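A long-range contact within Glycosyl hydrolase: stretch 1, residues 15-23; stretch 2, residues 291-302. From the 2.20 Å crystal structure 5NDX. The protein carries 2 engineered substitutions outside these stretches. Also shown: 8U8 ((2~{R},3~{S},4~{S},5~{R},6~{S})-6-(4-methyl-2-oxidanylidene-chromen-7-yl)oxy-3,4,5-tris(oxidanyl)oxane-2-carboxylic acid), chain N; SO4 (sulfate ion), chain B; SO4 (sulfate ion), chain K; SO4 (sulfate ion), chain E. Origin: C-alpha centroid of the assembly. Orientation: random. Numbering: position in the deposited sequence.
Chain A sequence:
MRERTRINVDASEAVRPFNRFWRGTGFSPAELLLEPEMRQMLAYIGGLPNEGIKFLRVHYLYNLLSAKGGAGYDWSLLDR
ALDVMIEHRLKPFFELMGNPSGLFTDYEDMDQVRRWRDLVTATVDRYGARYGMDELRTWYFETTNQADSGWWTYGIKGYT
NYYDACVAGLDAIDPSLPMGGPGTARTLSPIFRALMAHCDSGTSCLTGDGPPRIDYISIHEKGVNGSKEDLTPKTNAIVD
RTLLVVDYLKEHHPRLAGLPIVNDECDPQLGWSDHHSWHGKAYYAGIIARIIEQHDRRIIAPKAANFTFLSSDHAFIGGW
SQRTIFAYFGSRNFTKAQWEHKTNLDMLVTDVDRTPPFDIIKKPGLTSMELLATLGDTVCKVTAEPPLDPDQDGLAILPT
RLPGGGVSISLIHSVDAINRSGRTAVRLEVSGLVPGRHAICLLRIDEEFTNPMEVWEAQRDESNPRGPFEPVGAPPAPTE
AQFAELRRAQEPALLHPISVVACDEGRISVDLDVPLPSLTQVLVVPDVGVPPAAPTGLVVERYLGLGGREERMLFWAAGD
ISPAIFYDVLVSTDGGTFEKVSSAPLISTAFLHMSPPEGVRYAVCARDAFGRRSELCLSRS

Stretch 1, residues 15-23: VRPFNRFWR
Stretch 2 291-302: IIEQHDRRIIAP

At the apolar centre of the contact, Phe21 and Trp22 of stretch 1 (residues 15-23) pack against Ile292 and Ile300 of the helix in stretch 2 (residues 291-302). Phe21 (phi/psi -92/8, chi1 61°, p; chi2 80°) points toward the helix. Its CZ lies 3.8 Å from Ile292 CG2 and 3.8 Å from His295 CB, while Ile292 O approaches the ring edge, 3.5 Å from CZ. Ile300 (chi1 m, chi2 t) covers one face: its CD1 is 4.0 Å from the centroid of the Phe21 ring, 29° off the normal, and 3.6 Å from Phe21 CE2. A flat aromatic ring thus meets helix residues two turns apart. Ile292 (chi1 m, chi2 t) also serves Trp22 (phi/psi -116/23, chi1 55°, p; chi2 80°): Ile292 CG2 touches Trp22 CE3 at 3.5 Å, and Ile292 CD1 sits 3.9 Å from the centroid of the five-membered ring, over its face. The branched isoleucine thereby reaches both buried aromatics. His295 (chi1 m) contributes its CB here, while its ND1 donates to Ile291 O (2.8 Å), so that nitrogen is satisfied within the helix.

The framework of this packing, which buries 449 Å² summed over both sides, is a helix that enters from earlier in the chain and widens into a pi-type turn at 296-300, where Ile299 N and Ile300 N both donate to His295 O (3.0 and 3.1 Å) and Ala301 N donates to Asp296 O (2.9 Å). Stretch 1, mostly loop, runs antiparallel to it in register: CA-CA distances are 7.5 Å for Trp22-Ile292, 8.8 Å for Phe18-Asp296 and 8.1 Å for Arg16-Ala301.

Farther out, Phe18 (chi1 t, chi2 71°) leaves its backbone sideways, but its ring end comes nearer, placing CE1 3.6 Å from Asp296 OD1. Water 1 donates to Asn19 O (3.0 Å) and to Asp296 OD1 (2.7 Å), bridging the stretches.

The polar edge is a two-pronged salt bridge. Arg16 (phi/psi -170/165), where the chain turns a corner, extends with chi1 p, chi2 t, chi3 t and chi4 104°. Asp296 (chi1 t, chi2 65°) presents both oxygens: Arg16 NH1 donates to Asp296 OD1 (2.9 Å, 166°) and Arg16 NH2 to Asp296 OD2 (2.8 Å, 175°). The short, buried carboxylate suits the long arginine, whose planar guanidinium matches both oxygens. Ala301 CB lies over one guanidinium face, 3.6 Å from Arg16 NE; its small methyl packs over that face, while Asp296 OD2 and a sulfate oxygen lie at the edge, near the guanidinium plane. The sulfate (chain K) accepts from Arg16 NH2 through O4 (2.8 Å) and from Arg16 NE through O3, at a very short 2.3 Å.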

# COMPACT_ATOMS: atom_id res chain seq x y z
N VAL A 15 25.51 -3.40 3.82
CA VAL A 15 25.56 -2.63 5.05
C VAL A 15 24.71 -3.28 6.15
O VAL A 15 25.13 -3.35 7.29
CB VAL A 15 25.12 -1.16 4.83
CG1 VAL A 15 25.10 -0.37 6.14
CG2 VAL A 15 26.07 -0.47 3.86
N ARG A 16 23.49 -3.72 5.80
CA ARG A 16 22.53 -4.30 6.71
C ARG A 16 21.34 -4.90 5.91
O ARG A 16 21.18 -4.61 4.72
CB ARG A 16 22.02 -3.24 7.71
CG ARG A 16 21.48 -1.98 7.08
CD ARG A 16 20.76 -1.09 8.11
NE ARG A 16 20.48 0.16 7.43
CZ ARG A 16 19.31 0.58 6.95
NH1 ARG A 16 18.18 -0.07 7.12
NH2 ARG A 16 19.30 1.73 6.31
N PRO A 17 20.52 -5.75 6.54
CA PRO A 17 19.30 -6.16 5.88
C PRO A 17 18.35 -4.98 5.64
O PRO A 17 18.45 -3.95 6.29
CB PRO A 17 18.65 -7.14 6.89
CG PRO A 17 19.73 -7.47 7.91
CD PRO A 17 20.60 -6.25 7.93
N PHE A 18 17.48 -5.13 4.65
CA PHE A 18 16.48 -4.12 4.33
C PHE A 18 15.14 -4.81 4.30
O PHE A 18 14.99 -5.81 3.61
CB PHE A 18 16.75 -3.51 2.94
CG PHE A 18 15.85 -2.38 2.64
CD1 PHE A 18 16.00 -1.16 3.32
CD2 PHE A 18 14.78 -2.54 1.77
CE1 PHE A 18 15.15 -0.11 3.05
CE2 PHE A 18 13.94 -1.49 1.51
CZ PHE A 18 14.11 -0.28 2.16
N ASN A 19 14.19 -4.28 5.04
CA ASN A 19 12.82 -4.72 4.96
C ASN A 19 11.93 -3.67 4.32
O ASN A 19 12.08 -2.46 4.59
CB ASN A 19 12.30 -5.03 6.34
CG ASN A 19 12.91 -6.31 6.91
OD1 ASN A 19 13.92 -6.11 7.58
N ARG A 20 11.00 -4.15 3.51
CA ARG A 20 9.95 -3.31 2.94
C ARG A 20 8.84 -3.31 3.96
O ARG A 20 7.95 -4.14 3.93
CB ARG A 20 9.50 -3.83 1.56
CG ARG A 20 10.68 -3.91 0.56
CD ARG A 20 10.32 -4.61 -0.76
NE ARG A 20 9.80 -5.91 -0.41
CZ ARG A 20 8.78 -6.52 -0.96
NH1 ARG A 20 8.11 -6.04 -2.01
NH2 ARG A 20 8.41 -7.62 -0.38
N PHE A 21 8.91 -2.35 4.88
CA PHE A 21 8.10 -2.35 6.07
C PHE A 21 6.75 -1.59 5.97
O PHE A 21 6.08 -1.40 6.98
CB PHE A 21 8.95 -1.80 7.24
CG PHE A 21 9.44 -0.37 7.05
CD1 PHE A 21 8.61 0.70 7.29
CD2 PHE A 21 10.72 -0.12 6.59
CE1 PHE A 21 9.06 2.01 7.08
CE2 PHE A 21 11.19 1.18 6.37
CZ PHE A 21 10.36 2.24 6.63
N TRP A 22 6.38 -1.15 4.77
CA TRP A 22 5.28 -0.23 4.52
C TRP A 22 4.18 -0.88 3.69
O TRP A 22 3.38 -0.17 3.06
CB TRP A 22 5.77 0.99 3.71
CG TRP A 22 6.46 0.54 2.44
CD1 TRP A 22 5.87 0.15 1.26
CD2 TRP A 22 7.86 0.36 2.27
NE1 TRP A 22 6.83 -0.20 0.36
CE2 TRP A 22 8.06 -0.11 0.96
CE3 TRP A 22 8.97 0.59 3.09
CZ2 TRP A 22 9.34 -0.37 0.45
CZ3 TRP A 22 10.23 0.33 2.60
CH2 TRP A 22 10.41 -0.12 1.27
N ARG A 23 4.09 -2.21 3.71
CA ARG A 23 3.31 -2.93 2.69
C ARG A 23 1.89 -3.17 3.18
O ARG A 23 1.43 -4.30 3.38
CB ARG A 23 4.00 -4.20 2.23
CG ARG A 23 5.27 -3.97 1.39
CD ARG A 23 6.43 -4.94 1.68
NE ARG A 23 6.00 -6.15 1.50
CZ ARG A 23 6.13 -7.29 2.13
NH1 ARG A 23 6.97 -7.67 3.10
NH2 ARG A 23 5.38 -8.18 1.51
N ILE A 291 8.73 9.90 3.89
CA ILE A 291 8.36 9.37 5.21
C ILE A 291 9.01 7.98 5.48
O ILE A 291 9.60 7.72 6.55
CB ILE A 291 6.86 9.29 5.33
CG1 ILE A 291 6.28 10.70 5.51
CG2 ILE A 291 6.41 8.41 6.49
CD1 ILE A 291 4.81 10.78 5.22
N ILE A 292 8.94 7.12 4.48
CA ILE A 292 9.60 5.84 4.56
C ILE A 292 11.10 5.97 4.77
O ILE A 292 11.67 5.34 5.68
CB ILE A 292 9.27 4.97 3.32
CG1 ILE A 292 7.80 4.49 3.47
CG2 ILE A 292 10.29 3.84 3.16
CD1 ILE A 292 7.14 4.01 2.18
N GLU A 293 11.75 6.81 3.96
CA GLU A 293 13.19 6.93 4.09
C GLU A 293 13.61 7.48 5.46
O GLU A 293 14.63 7.05 6.03
CB GLU A 293 13.77 7.74 2.94
CG GLU A 293 15.28 7.77 2.89
CD GLU A 293 15.94 8.85 3.75
OE1 GLU A 293 15.28 9.80 4.19
OE2 GLU A 293 17.18 8.74 3.91
N GLN A 294 12.85 8.43 5.99
CA GLN A 294 13.10 8.96 7.31
C GLN A 294 12.99 7.87 8.41
O GLN A 294 13.79 7.84 9.35
CB GLN A 294 12.13 10.10 7.65
CG GLN A 294 12.39 11.39 6.89
CD GLN A 294 11.20 12.36 6.95
OE1 GLN A 294 10.10 12.01 7.33
NE2 GLN A 294 11.41 13.54 6.50
N HIS A 295 11.97 7.03 8.32
CA HIS A 295 11.87 5.93 9.27
C HIS A 295 13.07 4.96 9.14
O HIS A 295 13.61 4.51 10.15
CB HIS A 295 10.55 5.16 9.08
CG HIS A 295 9.39 5.83 9.70
ND1 HIS A 295 8.79 6.94 9.15
CD2 HIS A 295 8.71 5.56 10.85
CE1 HIS A 295 7.80 7.34 9.94
NE2 HIS A 295 7.73 6.51 10.97
N ASP A 296 13.47 4.66 7.91
CA ASP A 296 14.60 3.78 7.70
C ASP A 296 15.91 4.38 8.27
O ASP A 296 16.64 3.70 9.00
CB ASP A 296 14.77 3.43 6.22
CG ASP A 296 15.81 2.34 6.00
OD1 ASP A 296 15.64 1.17 6.43
OD2 ASP A 296 16.80 2.67 5.36
N ARG A 297 16.17 5.64 7.96
CA ARG A 297 17.42 6.28 8.33
C ARG A 297 17.47 6.68 9.83
O ARG A 297 18.51 6.58 10.45
CB ARG A 297 17.65 7.47 7.43
CG ARG A 297 18.87 8.33 7.81
CD ARG A 297 19.17 9.37 6.75
NE ARG A 297 17.93 10.02 6.28
CZ ARG A 297 17.28 11.01 6.90
NH1 ARG A 297 17.77 11.58 7.98
NH2 ARG A 297 16.14 11.45 6.39
N ARG A 298 16.38 7.13 10.41
CA ARG A 298 16.36 7.68 11.76
C ARG A 298 15.90 6.70 12.83
O ARG A 298 16.19 6.93 14.02
CB ARG A 298 15.47 8.94 11.83
CG ARG A 298 15.97 10.07 10.93
CD ARG A 298 15.14 11.37 11.04
NE ARG A 298 15.13 11.79 12.43
CZ ARG A 298 14.17 12.46 13.06
NH1 ARG A 298 13.08 12.90 12.46
NH2 ARG A 298 14.27 12.66 14.36
N ILE A 299 15.15 5.66 12.45
CA ILE A 299 14.70 4.70 13.44
C ILE A 299 15.39 3.32 13.26
O ILE A 299 15.99 2.80 14.21
CB ILE A 299 13.17 4.56 13.50
CG1 ILE A 299 12.52 5.92 13.77
CG2 ILE A 299 12.78 3.64 14.66
CD1 ILE A 299 10.99 5.89 13.87
N ILE A 300 15.32 2.75 12.06
CA ILE A 300 15.71 1.37 11.84
C ILE A 300 17.22 1.23 11.78
O ILE A 300 17.76 0.42 12.49
CB ILE A 300 15.07 0.80 10.59
CG1 ILE A 300 13.56 0.79 10.76
CG2 ILE A 300 15.60 -0.61 10.30
CD1 ILE A 300 12.79 0.49 9.51
N ALA A 301 17.89 2.02 10.95
CA ALA A 301 19.31 1.92 10.80
C ALA A 301 20.10 2.08 12.10
O ALA A 301 20.95 1.25 12.36
CB ALA A 301 19.84 2.87 9.76
N PRO A 302 19.84 3.12 12.90
CA PRO A 302 20.55 3.24 14.19
C PRO A 302 19.96 2.38 15.28
O PRO A 302 20.37 2.49 16.40
CB PRO A 302 20.35 4.73 14.57
CG PRO A 302 19.27 5.27 13.68
CD PRO A 302 18.87 4.21 12.70
C15 8U8 N . 1.23 -5.47 12.97
C13 8U8 N . 2.50 -6.05 12.84
C14 8U8 N . 3.22 -6.41 13.97
C16 8U8 N . 4.44 -7.05 13.85
O9 8U8 N . 5.09 -7.31 14.85
O8 8U8 N . 4.97 -7.28 12.62
C11 8U8 N . 4.27 -6.99 11.51
C10 8U8 N . 4.85 -7.35 10.32
C12 8U8 N . 3.03 -6.37 11.59
C7 8U8 N . 2.36 -6.12 10.39
C8 8U8 N . 2.95 -6.47 9.18
C9 8U8 N . 4.20 -7.10 9.13
O2 8U8 N . 4.73 -7.45 7.91
C5 8U8 N . 5.76 -8.48 7.86
O1 8U8 N . 6.95 -7.70 8.07
C1 8U8 N . 8.23 -8.36 7.94
C6 8U8 N . 8.42 -9.46 9.05
O7 8U8 N . 7.79 -9.36 10.12
O6 8U8 N . 9.15 -10.42 8.75
C2 8U8 N . 8.27 -8.94 6.53
O5 8U8 N . 9.53 -9.62 6.25
C3 8U8 N . 7.07 -9.90 6.32
O4 8U8 N . 7.11 -10.34 4.99
C4 8U8 N . 5.76 -9.15 6.54
O3 8U8 N . 4.63 -10.03 6.45
S SO4 B . 10.41 -7.72 3.17
O1 SO4 B . 11.75 -7.11 3.12
O2 SO4 B . 10.00 -8.13 1.80
O3 SO4 B . 9.41 -6.85 3.83
O4 SO4 B . 10.51 -8.95 4.00
S SO4 K . 22.72 2.69 6.61
O1 SO4 K . 23.81 2.91 5.61
O2 SO4 K . 23.11 3.17 7.97
O3 SO4 K . 22.43 1.24 6.74
O4 SO4 K . 21.51 3.39 6.13
S SO4 E . 20.97 10.99 9.88
O1 SO4 E . 21.55 12.03 9.02
O2 SO4 E . 21.49 9.66 9.46
O3 SO4 E . 21.34 11.25 11.30
O4 SO4 E . 19.49 11.04 9.79
O HOH W 1 14.23 -1.13 6.26